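Local coordinates for transposon Tn7 transposition protein tnsA (Escherichia coli, PDB 1T0F) that cuts the 5' DNA strands at the ends of transposon Tn7, acting together with TnsB as the transposase in a metal-dependent endonuclease reaction, at residues R46-Y51 and W181-K186; W35-E40 and V58-S63; N241-F246 and C261-V266. All blocks are in the same frame, centred on the assembly; numbering follows the deposited sequence.

Contact 1 (R46-Y51 and W181-K186)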
ATOM      1  N   ARG A  46      -9.425  -1.936   8.550  1.00 43.82           N
ATOM      2  CA  ARG A  46      -8.738  -0.955   9.381  1.00 39.67           C
ATOM      3  C   ARG A  46      -7.886  -0.035   8.517  1.00 36.82           C
ATOM      4  O   ARG A  46      -7.237  -0.481   7.574  1.00 36.03           O
ATOM      5  CB  ARG A  46      -7.856  -1.665  10.413  1.00 39.79           C
ATOM      6  CG  ARG A  46      -7.046  -0.721  11.290  1.00 40.91           C
ATOM      7  CD  ARG A  46      -6.376  -1.438  12.462  1.00 42.41           C
ATOM      8  NE  ARG A  46      -5.410  -2.448  12.040  1.00 43.53           N
ATOM      9  CZ  ARG A  46      -4.475  -2.963  12.837  1.00 44.86           C
ATOM     10  NH1 ARG A  46      -4.381  -2.561  14.099  1.00 43.58           N
ATOM     11  NH2 ARG A  46      -3.629  -3.876  12.373  1.00 45.09           N
ATOM     12  N   SER A  47      -7.885   1.253   8.844  1.00 32.98           N
ATOM     13  CA  SER A  47      -7.110   2.220   8.079  1.00 30.38           C
ATOM     14  C   SER A  47      -5.836   2.602   8.821  1.00 27.81           C
ATOM     15  O   SER A  47      -5.714   2.392  10.029  1.00 26.15           O
ATOM     16  CB  SER A  47      -7.934   3.477   7.817  1.00 31.24           C
ATOM     17  OG  SER A  47      -8.175   4.165   9.028  1.00 31.41           O
ATOM     18  N   HIS A  48      -4.892   3.169   8.082  1.00 26.30           N
ATOM     19  CA  HIS A  48      -3.615   3.580   8.640  1.00 24.69           C
ATOM     20  C   HIS A  48      -3.156   4.863   7.967  1.00 23.67           C
ATOM     21  O   HIS A  48      -3.307   5.038   6.754  1.00 23.59           O
ATOM     22  CB  HIS A  48      -2.545   2.508   8.386  1.00 24.43           C
ATOM     23  CG  HIS A  48      -2.886   1.158   8.933  1.00 23.45           C
ATOM     24  ND1 HIS A  48      -2.703   0.822  10.257  1.00 23.90           N
ATOM     25  CD2 HIS A  48      -3.390   0.054   8.329  1.00 24.33           C
ATOM     26  CE1 HIS A  48      -3.080  -0.432  10.446  1.00 25.17           C
ATOM     27  NE2 HIS A  48      -3.501  -0.919   9.292  1.00 23.69           N
ATOM     28  N   ARG A  49      -2.592   5.756   8.767  1.00 23.94           N
ATOM     29  CA  ARG A  49      -2.040   7.008   8.279  1.00 24.44           C
ATOM     30  C   ARG A  49      -0.570   6.852   8.625  1.00 24.09           C
ATOM     31  O   ARG A  49      -0.213   6.691   9.794  1.00 23.55           O
ATOM     32  CB  ARG A  49      -2.659   8.189   9.024  1.00 26.60           C
ATOM     33  CG  ARG A  49      -4.078   8.497   8.571  1.00 33.95           C
ATOM     34  CD  ARG A  49      -4.058   9.320   7.302  1.00 40.52           C
ATOM     35  NE  ARG A  49      -4.309  10.733   7.581  1.00 49.20           N
ATOM     36  CZ  ARG A  49      -3.760  11.745   6.911  1.00 51.75           C
ATOM     37  NH1 ARG A  49      -2.913  11.508   5.918  1.00 53.80           N
ATOM     38  NH2 ARG A  49      -4.073  12.995   7.226  1.00 53.95           N
ATOM     39  N   ILE A  50       0.288   6.872   7.616  1.00 24.49           N
ATOM     40  CA  ILE A  50       1.699   6.678   7.883  1.00 23.91           C
ATOM     41  C   ILE A  50       2.614   7.621   7.118  1.00 21.28           C
ATOM     42  O   ILE A  50       2.426   7.884   5.931  1.00 19.45           O
ATOM     43  CB  ILE A  50       2.096   5.203   7.610  1.00 25.11           C
ATOM     44  CG1 ILE A  50       3.550   4.956   8.028  1.00 26.56           C
ATOM     45  CG2 ILE A  50       1.902   4.873   6.147  1.00 28.10           C
ATOM     46  CD1 ILE A  50       3.883   3.485   8.184  1.00 29.25           C
ATOM     47  N   TYR A  51       3.612   8.126   7.830  1.00 21.41           N
ATOM     48  CA  TYR A  51       4.579   9.047   7.250  1.00 21.30           C
ATOM     49  C   TYR A  51       5.572   8.288   6.374  1.00 21.34           C
ATOM     50  O   TYR A  51       5.965   7.160   6.696  1.00 22.16           O
ATOM     51  CB  TYR A  51       5.321   9.778   8.369  1.00 23.53           C
ATOM     52  CG  TYR A  51       6.348  10.761   7.872  1.00 25.25           C
ATOM     53  CD1 TYR A  51       5.961  11.980   7.322  1.00 25.67           C
ATOM     54  CD2 TYR A  51       7.711  10.467   7.936  1.00 25.05           C
ATOM     55  CE1 TYR A  51       6.908  12.890   6.847  1.00 28.41           C
ATOM     56  CE2 TYR A  51       8.664  11.368   7.463  1.00 26.09           C
ATOM     57  CZ  TYR A  51       8.252  12.576   6.921  1.00 27.06           C
ATOM     58  OH  TYR A  51       9.188  13.474   6.458  1.00 30.00           O
ATOM     59  N   TRP A 181       3.494  -7.466  15.313  1.00 30.60           N
ATOM     60  CA  TRP A 181       4.025  -6.904  16.544  1.00 27.89           C
ATOM     61  C   TRP A 181       3.843  -5.389  16.599  1.00 27.09           C
ATOM     62  O   TRP A 181       3.397  -4.841  17.608  1.00 26.56           O
ATOM     63  CB  TRP A 181       5.508  -7.262  16.669  1.00 28.69           C
ATOM     64  CG  TRP A 181       6.148  -6.660  17.869  1.00 29.43           C
ATOM     65  CD1 TRP A 181       5.963  -7.024  19.172  1.00 28.57           C
ATOM     66  CD2 TRP A 181       7.029  -5.533  17.885  1.00 29.54           C
ATOM     67  NE1 TRP A 181       6.675  -6.184  20.002  1.00 26.94           N
ATOM     68  CE2 TRP A 181       7.337  -5.261  19.235  1.00 29.58           C
ATOM     69  CE3 TRP A 181       7.588  -4.722  16.884  1.00 30.42           C
ATOM     70  CZ2 TRP A 181       8.181  -4.209  19.615  1.00 31.98           C
ATOM     71  CZ3 TRP A 181       8.425  -3.677  17.261  1.00 32.09           C
ATOM     72  CH2 TRP A 181       8.713  -3.431  18.615  1.00 32.14           C
ATOM     73  N   LEU A 182       4.176  -4.714  15.507  1.00 28.02           N
ATOM     74  CA  LEU A 182       4.069  -3.263  15.430  1.00 29.04           C
ATOM     75  C   LEU A 182       2.660  -2.710  15.457  1.00 30.01           C
ATOM     76  O   LEU A 182       2.440  -1.605  15.940  1.00 29.75           O
ATOM     77  CB  LEU A 182       4.727  -2.747  14.153  1.00 30.88           C
ATOM     78  CG  LEU A 182       6.190  -2.338  14.149  1.00 32.67           C
ATOM     79  CD1 LEU A 182       6.518  -1.822  12.759  1.00 32.58           C
ATOM     80  CD2 LEU A 182       6.445  -1.252  15.199  1.00 33.68           C
ATOM     81  N   TYR A 183       1.710  -3.467  14.921  1.00 30.97           N
ATOM     82  CA  TYR A 183       0.336  -3.001  14.841  1.00 32.30           C
ATOM     83  C   TYR A 183      -0.685  -3.932  15.496  1.00 35.47           C
ATOM     84  O   TYR A 183      -1.874  -3.859  15.194  1.00 36.13           O
ATOM     85  CB  TYR A 183      -0.030  -2.785  13.368  1.00 29.63           C
ATOM     86  CG  TYR A 183       0.875  -1.811  12.640  1.00 27.05           C
ATOM     87  CD1 TYR A 183       0.596  -0.443  12.625  1.00 25.15           C
ATOM     88  CD2 TYR A 183       2.019  -2.255  11.977  1.00 26.18           C
ATOM     89  CE1 TYR A 183       1.435   0.459  11.966  1.00 23.34           C
ATOM     90  CE2 TYR A 183       2.864  -1.364  11.316  1.00 24.16           C
ATOM     91  CZ  TYR A 183       2.567  -0.011  11.314  1.00 24.04           C
ATOM     92  OH  TYR A 183       3.401   0.872  10.659  1.00 23.67           O
ATOM     93  N   SER A 184      -0.223  -4.801  16.391  1.00 38.89           N
ATOM     94  CA  SER A 184      -1.114  -5.729  17.083  1.00 40.86           C
ATOM     95  C   SER A 184      -2.269  -4.953  17.704  1.00 42.82           C
ATOM     96  O   SER A 184      -3.416  -5.397  17.681  1.00 44.74           O
ATOM     97  CB  SER A 184      -0.361  -6.457  18.194  1.00 42.09           C
ATOM     98  OG  SER A 184       0.085  -5.531  19.170  1.00 40.37           O
ATOM     99  N   VAL A 185      -1.949  -3.793  18.267  1.00 43.65           N
ATOM    100  CA  VAL A 185      -2.951  -2.945  18.898  1.00 45.45           C
ATOM    101  C   VAL A 185      -3.063  -1.603  18.178  1.00 46.65           C
ATOM    102  O   VAL A 185      -2.246  -1.277  17.315  1.00 46.53           O
ATOM    103  CB  VAL A 185      -2.601  -2.680  20.378  1.00 45.90           C
ATOM    104  CG1 VAL A 185      -2.489  -3.999  21.132  1.00 45.57           C
ATOM    105  CG2 VAL A 185      -1.298  -1.899  20.471  1.00 45.55           C
ATOM    106  N   LYS A 186      -4.080  -0.832  18.545  1.00 47.94           N
ATOM    107  CA  LYS A 186      -4.319   0.483  17.959  1.00 50.02           C
ATOM    108  C   LYS A 186      -3.062   1.355  18.034  1.00 49.72           C
ATOM    109  O   LYS A 186      -2.512   1.577  19.112  1.00 48.81           O
ATOM    110  CB  LYS A 186      -5.485   1.171  18.684  1.00 51.52           C
ATOM    111  CG  LYS A 186      -5.248   1.458  20.176  1.00 53.81           C
ATOM    112  CD  LYS A 186      -4.938   0.203  21.012  1.00 55.07           C
ATOM    113  CE  LYS A 186      -6.099  -0.796  21.056  1.00 54.77           C
ATOM    114  NZ  LYS A 186      -6.350  -1.490  19.756  1.00 53.87           N
TER

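Contact 2 (W35-E40 and V58-S63)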
ATOM      1  N   TRP A  35      -6.852   9.961  -4.121  1.00 25.83           N
ATOM      2  CA  TRP A  35      -8.271  10.075  -4.448  1.00 26.68           C
ATOM      3  C   TRP A  35      -9.108   9.663  -3.237  1.00 27.62           C
ATOM      4  O   TRP A  35     -10.082  10.331  -2.893  1.00 28.10           O
ATOM      5  CB  TRP A  35      -8.609   9.202  -5.660  1.00 26.13           C
ATOM      6  CG  TRP A  35     -10.076   9.197  -6.001  1.00 27.72           C
ATOM      7  CD1 TRP A  35     -10.965   8.180  -5.792  1.00 27.97           C
ATOM      8  CD2 TRP A  35     -10.824  10.270  -6.586  1.00 27.74           C
ATOM      9  NE1 TRP A  35     -12.224   8.552  -6.214  1.00 27.32           N
ATOM     10  CE2 TRP A  35     -12.165   9.831  -6.703  1.00 27.49           C
ATOM     11  CE3 TRP A  35     -10.493  11.562  -7.021  1.00 29.37           C
ATOM     12  CZ2 TRP A  35     -13.175  10.640  -7.239  1.00 29.16           C
ATOM     13  CZ3 TRP A  35     -11.504  12.367  -7.558  1.00 30.61           C
ATOM     14  CH2 TRP A  35     -12.826  11.899  -7.660  1.00 29.08           C
ATOM     15  N   LEU A  36      -8.717   8.571  -2.585  1.00 27.03           N
ATOM     16  CA  LEU A  36      -9.417   8.081  -1.400  1.00 27.74           C
ATOM     17  C   LEU A  36      -8.592   8.367  -0.151  1.00 28.45           C
ATOM     18  O   LEU A  36      -7.363   8.342  -0.194  1.00 29.36           O
ATOM     19  CB  LEU A  36      -9.640   6.569  -1.492  1.00 27.46           C
ATOM     20  CG  LEU A  36     -10.360   5.988  -2.711  1.00 28.01           C
ATOM     21  CD1 LEU A  36     -10.352   4.462  -2.608  1.00 27.09           C
ATOM     22  CD2 LEU A  36     -11.789   6.522  -2.787  1.00 27.00           C
ATOM     23  N   THR A  37      -9.274   8.621   0.963  1.00 27.02           N
ATOM     24  CA  THR A  37      -8.615   8.887   2.234  1.00 29.87           C
ATOM     25  C   THR A  37      -9.086   7.833   3.230  1.00 28.97           C
ATOM     26  O   THR A  37      -9.999   7.063   2.932  1.00 29.97           O
ATOM     27  CB  THR A  37      -8.985  10.281   2.777  1.00 30.91           C
ATOM     28  OG1 THR A  37     -10.358  10.282   3.193  1.00 33.01           O
ATOM     29  CG2 THR A  37      -8.793  11.328   1.702  1.00 31.43           C
ATOM     30  N   VAL A  38      -8.469   7.790   4.408  1.00 29.54           N
ATOM     31  CA  VAL A  38      -8.858   6.815   5.422  1.00 30.85           C
ATOM     32  C   VAL A  38     -10.332   6.979   5.816  1.00 33.70           C
ATOM     33  O   VAL A  38     -10.919   6.099   6.451  1.00 32.78           O
ATOM     34  CB  VAL A  38      -7.984   6.934   6.692  1.00 32.20           C
ATOM     35  CG1 VAL A  38      -6.529   6.609   6.354  1.00 29.28           C
ATOM     36  CG2 VAL A  38      -8.106   8.335   7.284  1.00 33.53           C
ATOM     37  N   GLN A  39     -10.927   8.105   5.432  1.00 35.40           N
ATOM     38  CA  GLN A  39     -12.334   8.362   5.732  1.00 37.37           C
ATOM     39  C   GLN A  39     -13.201   7.430   4.891  1.00 37.37           C
ATOM     40  O   GLN A  39     -14.329   7.121   5.262  1.00 35.49           O
ATOM     41  CB  GLN A  39     -12.696   9.814   5.417  1.00 40.25           C
ATOM     42  CG  GLN A  39     -11.914  10.847   6.215  1.00 46.83           C
ATOM     43  CD  GLN A  39     -12.145  10.739   7.716  1.00 51.05           C
ATOM     44  OE1 GLN A  39     -11.726   9.771   8.355  1.00 53.36           O
ATOM     45  NE2 GLN A  39     -12.819  11.736   8.284  1.00 51.77           N
ATOM     46  N   GLU A  40     -12.668   6.993   3.754  1.00 36.61           N
ATOM     47  CA  GLU A  40     -13.390   6.090   2.865  1.00 37.67           C
ATOM     48  C   GLU A  40     -13.067   4.622   3.131  1.00 38.60           C
ATOM     49  O   GLU A  40     -13.330   3.757   2.292  1.00 38.51           O
ATOM     50  CB  GLU A  40     -13.080   6.413   1.401  1.00 37.36           C
ATOM     51  CG  GLU A  40     -13.769   7.656   0.855  1.00 39.05           C
ATOM     52  CD  GLU A  40     -13.172   8.953   1.373  1.00 41.22           C
ATOM     53  OE1 GLU A  40     -11.959   9.176   1.159  1.00 41.82           O
ATOM     54  OE2 GLU A  40     -13.916   9.751   1.985  1.00 37.69           O
ATOM     55  N   VAL A  58       2.099  12.066   4.577  1.00 21.70           N
ATOM     56  CA  VAL A  58       1.457  11.114   5.472  1.00 22.26           C
ATOM     57  C   VAL A  58       0.506  10.416   4.496  1.00 23.67           C
ATOM     58  O   VAL A  58      -0.410  11.044   3.952  1.00 22.79           O
ATOM     59  CB  VAL A  58       0.630  11.794   6.587  1.00 24.88           C
ATOM     60  CG1 VAL A  58      -0.275  10.760   7.259  1.00 24.16           C
ATOM     61  CG2 VAL A  58       1.563  12.410   7.624  1.00 24.13           C
ATOM     62  N   HIS A  59       0.740   9.129   4.255  1.00 20.13           N
ATOM     63  CA  HIS A  59      -0.076   8.376   3.313  1.00 20.32           C
ATOM     64  C   HIS A  59      -1.348   7.815   3.924  1.00 19.65           C
ATOM     65  O   HIS A  59      -1.439   7.622   5.133  1.00 20.59           O
ATOM     66  CB  HIS A  59       0.740   7.228   2.716  1.00 20.19           C
ATOM     67  CG  HIS A  59       1.908   7.681   1.899  1.00 20.34           C
ATOM     68  ND1 HIS A  59       1.964   7.531   0.530  1.00 20.02           N
ATOM     69  CD2 HIS A  59       3.057   8.302   2.258  1.00 19.63           C
ATOM     70  CE1 HIS A  59       3.099   8.038   0.080  1.00 20.16           C
ATOM     71  NE2 HIS A  59       3.780   8.512   1.109  1.00 21.48           N
ATOM     72  N   HIS A  60      -2.314   7.542   3.052  1.00 20.51           N
ATOM     73  CA  HIS A  60      -3.610   6.988   3.436  1.00 20.62           C
ATOM     74  C   HIS A  60      -3.747   5.569   2.930  1.00 19.19           C
ATOM     75  O   HIS A  60      -3.892   5.350   1.731  1.00 18.36           O
ATOM     76  CB  HIS A  60      -4.734   7.822   2.833  1.00 22.86           C
ATOM     77  CG  HIS A  60      -4.910   9.152   3.488  1.00 27.71           C
ATOM     78  ND1 HIS A  60      -5.887   9.391   4.429  1.00 28.73           N
ATOM     79  CD2 HIS A  60      -4.218  10.308   3.359  1.00 31.22           C
ATOM     80  CE1 HIS A  60      -5.792  10.640   4.851  1.00 32.02           C
ATOM     81  NE2 HIS A  60      -4.787  11.217   4.218  1.00 31.99           N
ATOM     82  N   LEU A  61      -3.718   4.615   3.852  1.00 19.79           N
ATOM     83  CA  LEU A  61      -3.837   3.206   3.506  1.00 20.65           C
ATOM     84  C   LEU A  61      -5.157   2.715   4.100  1.00 21.45           C
ATOM     85  O   LEU A  61      -5.454   2.973   5.270  1.00 20.96           O
ATOM     86  CB  LEU A  61      -2.639   2.441   4.076  1.00 21.54           C
ATOM     87  CG  LEU A  61      -1.309   3.115   3.695  1.00 21.44           C
ATOM     88  CD1 LEU A  61      -0.147   2.402   4.380  1.00 24.59           C
ATOM     89  CD2 LEU A  61      -1.140   3.112   2.193  1.00 20.24           C
ATOM     90  N   LEU A  62      -5.941   2.014   3.286  1.00 21.52           N
ATOM     91  CA  LEU A  62      -7.254   1.544   3.715  1.00 22.89           C
ATOM     92  C   LEU A  62      -7.417   0.096   4.193  1.00 24.44           C
ATOM     93  O   LEU A  62      -8.544  -0.381   4.334  1.00 25.54           O
ATOM     94  CB  LEU A  62      -8.270   1.848   2.608  1.00 23.69           C
ATOM     95  CG  LEU A  62      -8.729   3.313   2.528  1.00 24.22           C
ATOM     96  CD1 LEU A  62      -7.537   4.265   2.463  1.00 26.88           C
ATOM     97  CD2 LEU A  62      -9.617   3.486   1.306  1.00 26.90           C
ATOM     98  N   SER A  63      -6.309  -0.596   4.453  1.00 22.39           N
ATOM     99  CA  SER A  63      -6.362  -1.969   4.955  1.00 22.90           C
ATOM    100  C   SER A  63      -4.982  -2.377   5.459  1.00 23.76           C
ATOM    101  O   SER A  63      -3.989  -1.723   5.138  1.00 21.76           O
ATOM    102  CB  SER A  63      -6.799  -2.940   3.854  1.00 24.94           C
ATOM    103  OG  SER A  63      -5.767  -3.150   2.904  1.00 23.65           O
TER

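Contact 3 (N241-F246 and C261-V266)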
ATOM      1  N   ASN A 241       4.252   4.797  13.135  1.00 22.62           N
ATOM      2  CA  ASN A 241       3.776   5.998  12.467  1.00 23.05           C
ATOM      3  C   ASN A 241       4.618   6.373  11.254  1.00 21.72           C
ATOM      4  O   ASN A 241       4.277   7.305  10.522  1.00 21.63           O
ATOM      5  CB  ASN A 241       3.720   7.159  13.458  1.00 25.51           C
ATOM      6  CG  ASN A 241       2.485   7.109  14.327  1.00 29.16           C
ATOM      7  OD1 ASN A 241       1.417   7.559  13.921  1.00 29.24           O
ATOM      8  ND2 ASN A 241       2.617   6.538  15.522  1.00 29.44           N
ATOM      9  N   GLY A 242       5.717   5.651  11.047  1.00 21.32           N
ATOM     10  CA  GLY A 242       6.562   5.895   9.887  1.00 19.68           C
ATOM     11  C   GLY A 242       7.759   6.817  10.037  1.00 21.57           C
ATOM     12  O   GLY A 242       8.570   6.923   9.110  1.00 20.89           O
ATOM     13  N   PHE A 243       7.877   7.494  11.177  1.00 21.27           N
ATOM     14  CA  PHE A 243       8.998   8.405  11.393  1.00 21.70           C
ATOM     15  C   PHE A 243      10.312   7.640  11.474  1.00 22.22           C
ATOM     16  O   PHE A 243      11.382   8.184  11.216  1.00 23.25           O
ATOM     17  CB  PHE A 243       8.750   9.243  12.644  1.00 23.92           C
ATOM     18  CG  PHE A 243       7.583  10.167  12.501  1.00 24.42           C
ATOM     19  CD1 PHE A 243       7.575  11.129  11.497  1.00 25.09           C
ATOM     20  CD2 PHE A 243       6.470  10.043  13.322  1.00 25.62           C
ATOM     21  CE1 PHE A 243       6.475  11.954  11.305  1.00 25.06           C
ATOM     22  CE2 PHE A 243       5.359  10.866  13.140  1.00 26.41           C
ATOM     23  CZ  PHE A 243       5.364  11.823  12.127  1.00 27.30           C
ATOM     24  N   ILE A 244      10.212   6.363  11.819  1.00 21.43           N
ATOM     25  CA  ILE A 244      11.369   5.494  11.877  1.00 20.97           C
ATOM     26  C   ILE A 244      11.059   4.299  10.989  1.00 22.10           C
ATOM     27  O   ILE A 244       9.972   3.729  11.075  1.00 20.09           O
ATOM     28  CB  ILE A 244      11.627   4.975  13.309  1.00 22.35           C
ATOM     29  CG1 ILE A 244      11.944   6.146  14.240  1.00 23.37           C
ATOM     30  CG2 ILE A 244      12.783   3.968  13.308  1.00 22.76           C
ATOM     31  CD1 ILE A 244      12.107   5.725  15.696  1.00 23.90           C
ATOM     32  N   LYS A 245      11.990   3.945  10.111  1.00 22.09           N
ATOM     33  CA  LYS A 245      11.808   2.774   9.267  1.00 24.89           C
ATOM     34  C   LYS A 245      12.990   1.851   9.560  1.00 25.75           C
ATOM     35  O   LYS A 245      14.046   2.305  10.012  1.00 25.31           O
ATOM     36  CB  LYS A 245      11.738   3.150   7.785  1.00 25.48           C
ATOM     37  CG  LYS A 245      12.855   4.021   7.291  1.00 29.83           C
ATOM     38  CD  LYS A 245      12.436   4.797   6.039  1.00 31.97           C
ATOM     39  CE  LYS A 245      12.469   3.953   4.781  1.00 31.90           C
ATOM     40  NZ  LYS A 245      12.216   4.791   3.557  1.00 31.16           N
ATOM     41  N   PHE A 246      12.809   0.558   9.331  1.00 25.08           N
ATOM     42  CA  PHE A 246      13.871  -0.396   9.625  1.00 25.27           C
ATOM     43  C   PHE A 246      13.923  -1.510   8.591  1.00 26.05           C
ATOM     44  O   PHE A 246      13.198  -1.477   7.603  1.00 23.34           O
ATOM     45  CB  PHE A 246      13.646  -0.997  11.014  1.00 24.12           C
ATOM     46  CG  PHE A 246      12.374  -1.803  11.134  1.00 23.22           C
ATOM     47  CD1 PHE A 246      11.132  -1.174  11.180  1.00 22.96           C
ATOM     48  CD2 PHE A 246      12.424  -3.194  11.211  1.00 22.03           C
ATOM     49  CE1 PHE A 246       9.950  -1.924  11.303  1.00 25.25           C
ATOM     50  CE2 PHE A 246      11.257  -3.950  11.334  1.00 23.65           C
ATOM     51  CZ  PHE A 246      10.014  -3.315  11.381  1.00 24.65           C
ATOM     52  N   CYS A 261      16.345   3.893  10.287  1.00 29.95           N
ATOM     53  CA  CYS A 261      16.508   5.184   9.635  1.00 31.70           C
ATOM     54  C   CYS A 261      15.525   6.110  10.335  1.00 31.91           C
ATOM     55  O   CYS A 261      14.317   5.855  10.336  1.00 29.26           O
ATOM     56  CB  CYS A 261      16.170   5.083   8.148  1.00 33.77           C
ATOM     57  SG  CYS A 261      16.358   6.644   7.257  1.00 44.01           S
ATOM     58  N   ILE A 262      16.046   7.170  10.944  1.00 31.28           N
ATOM     59  CA  ILE A 262      15.218   8.118  11.671  1.00 33.17           C
ATOM     60  C   ILE A 262      15.125   9.440  10.941  1.00 34.21           C
ATOM     61  O   ILE A 262      16.139  10.025  10.565  1.00 32.95           O
ATOM     62  CB  ILE A 262      15.776   8.372  13.080  1.00 33.50           C
ATOM     63  CG1 ILE A 262      15.812   7.060  13.866  1.00 35.53           C
ATOM     64  CG2 ILE A 262      14.919   9.403  13.798  1.00 34.58           C
ATOM     65  CD1 ILE A 262      16.294   7.213  15.291  1.00 37.33           C
ATOM     66  N   SER A 263      13.898   9.909  10.747  1.00 34.98           N
ATOM     67  CA  SER A 263      13.664  11.167  10.049  1.00 37.68           C
ATOM     68  C   SER A 263      13.723  12.371  10.986  1.00 38.50           C
ATOM     69  O   SER A 263      13.299  12.295  12.141  1.00 38.54           O
ATOM     70  CB  SER A 263      12.302  11.126   9.363  1.00 38.39           C
ATOM     71  OG  SER A 263      11.281  10.890  10.317  1.00 40.90           O
ATOM     72  N   GLN A 264      14.266  13.474  10.478  1.00 39.59           N
ATOM     73  CA  GLN A 264      14.368  14.724  11.228  1.00 41.13           C
ATOM     74  C   GLN A 264      13.138  15.516  10.826  1.00 40.07           C
ATOM     75  O   GLN A 264      13.096  16.061   9.728  1.00 39.10           O
ATOM     76  CB  GLN A 264      15.592  15.537  10.802  1.00 45.15           C
ATOM     77  CG  GLN A 264      16.936  14.862  10.942  1.00 51.68           C
ATOM     78  CD  GLN A 264      18.058  15.756  10.437  1.00 54.96           C
ATOM     79  OE1 GLN A 264      18.242  16.875  10.924  1.00 57.44           O
ATOM     80  NE2 GLN A 264      18.807  15.269   9.450  1.00 56.15           N
ATOM     81  N   VAL A 265      12.141  15.586  11.694  1.00 39.37           N
ATOM     82  CA  VAL A 265      10.936  16.316  11.336  1.00 40.37           C
ATOM     83  C   VAL A 265      10.648  17.499  12.239  1.00 40.96           C
ATOM     84  O   VAL A 265      11.005  17.509  13.417  1.00 41.27           O
ATOM     85  CB  VAL A 265       9.696  15.397  11.335  1.00 39.75           C
ATOM     86  CG1 VAL A 265       9.907  14.241  10.372  1.00 39.44           C
ATOM     87  CG2 VAL A 265       9.422  14.889  12.738  1.00 39.40           C
ATOM     88  N   VAL A 266       9.998  18.498  11.661  1.00 41.55           N
ATOM     89  CA  VAL A 266       9.625  19.697  12.383  1.00 43.07           C
ATOM     90  C   VAL A 266       8.114  19.701  12.539  1.00 45.01           C
ATOM     91  O   VAL A 266       7.372  19.516  11.571  1.00 42.67           O
ATOM     92  CB  VAL A 266      10.052  20.965  11.623  1.00 42.12           C
ATOM     93  CG1 VAL A 266       9.569  22.198  12.367  1.00 42.87           C
ATOM     94  CG2 VAL A 266      11.564  20.991  11.470  1.00 42.92           C
TER

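Contact 1 (R46-Y51 and W181-K186)
One strand of a two-stranded antiparallel sheet, 48-51, meets helix 173-183 and the turn that follows it, in the PDDEXK-type endonuclease TnsA. L182 packs on F246 and helix 230-240, while Y183 points toward the strand. The Y183 side chain leaves the helix with CG anti to the carbonyl carbon (chi1 -57°) and reaches toward H48 and I50, crossing the I50 side chain at about a right angle. Its CD1 comes to 4.3 Å from H48 ND1, the two rings lying obliquely with their centroids 5.5 Å apart and their planes 74° from each other. At the far end CD1 of I50 packs 3.6 Å from Y183 OH; the hydroxyl's hydrogen bond is to the backbone O of A240, which holds the tip of the phenol. L67, on helix 64-75, touches both the H48 and Y183 side chains.

The backbone carbonyl of Y183 receives R46, whose chain is extended until it bends at chi3. In the guanidinium plane, NH1 donates to Y183 O at 3.0 Å, while NH2 adds a weak bond to the same oxygen at 3.3 Å. H48 CE1 sits 3.4 Å above one face of the guanidinium, toward its rim. D64 OD1 forms a salt bridge with R46 NE and accepts a hydrogen bond from H48 NE2. An alanine here in place of R46 would remove the guanidinium, and would probably leave the Y183 carbonyl and D64 without this partner and loosen the join between the strand and the turn. Beyond Y183, V185 turns its side chain away and leaves its O at the guanidinium edge, 4.1 Å from NH1. K186 is also turned away, yet its NZ remains 6.1 Å from R46 NH1, a spacing of like charges that the D64 carboxylate would probably ease.

Contact 2 (W35-E40 and V58-S63)
L36 sets CD1 against CD2 of L62, 4.1 Å away and with the two side chains crossing at about a right angle, while its backbone O is buried beside H60 CB without a polar partner. T37 then turns the chain. Its CB packs 3.6 Å from H60 ND1, and its CG2 lies over one face of that imidazole. Both its N and its OG1 donate to E40 OE1, at 2.7 Å and 2.8 Å; the first bond runs nearly along the C-O axis, the second comes from above the carboxylate plane. T37 OG1 also accepts from the backbone N of Q39, two residues on, which makes an ST turn. V38 brings its backbone N to H60 ND1, 3.0 Å away and 22° out of the ring plane, so ND1 acts as acceptor and would then probably carry no proton. The V38 side chain crosses that of H60 at about a right angle, CG1 3.4 Å from the same nitrogen. The two methyls of L62 pack against the carbonyl oxygens of T37 and E40. L62 N bonds to catalytic E66, so the ST turn packs on the strand end leading into the helix that carries E66, beside the metal-dependent nuclease site.

Contact 3 (N241-F246 and C261-V266)
A two-stranded antiparallel sheet joins 244-245 to 261-262, its side chains alternating between two faces. On one face I244 and I262 lie side by side and point the same way, with their CG1 atoms 4.0 Å apart; I244 continues onto helix 230-240 and I262 onto helix 198-207, so this face is the apolar underside of the pair. On the other face the chain of K245 leaves the backbone in the crowded position (chi1 51°), which puts CG 3.6 Å from C261 CB. Past that point the chain bends at chi3 and leads away, so that NZ forms a salt bridge with E74. The backbones of K245 and C261 bond in both directions, C261 N reaching K245 O at 2.8 Å and K245 N reaching C261 O at 3.0 Å.

Before the strand, G242, with positive phi, ends helix 230-240 in a Schellman motif just ahead of F243. The F243 ring crosses V265 at about a right angle, with CD1 4.0 Å from V265 CG1, and both side chains touch L195 and L198. S263 meets the ring at its edge, in plane, since its OG lies in the crowded position between backbone N and carbonyl carbon (chi1 58°). F243 O is gripped twice: S263 N approaches nearly along the C=O axis at 3.1 Å, and S263 OG sits on a lone pair at 2.9 Å.

How the contacts relate
Contacts 1 and 2 hold the two strands of one antiparallel sheet, 48-51 and 58-61, from different sides, with backbone bonds such as H48 N to L61 O linking them directly. Contact 1 is the most buried and ties the sheet to helix 173-183 through an arginine and aromatic rings. Contact 2 is partly buried and closest to the metal, and it relies on a histidine accepting a backbone N-H and on leucine packing. Contact 3 lies nearer the surface and is mainly backbone pairing between strands. It meets contact 1 where Y51 N bonds to N241 O, but its nearest atoms stay about 6 Å from those of contact 2.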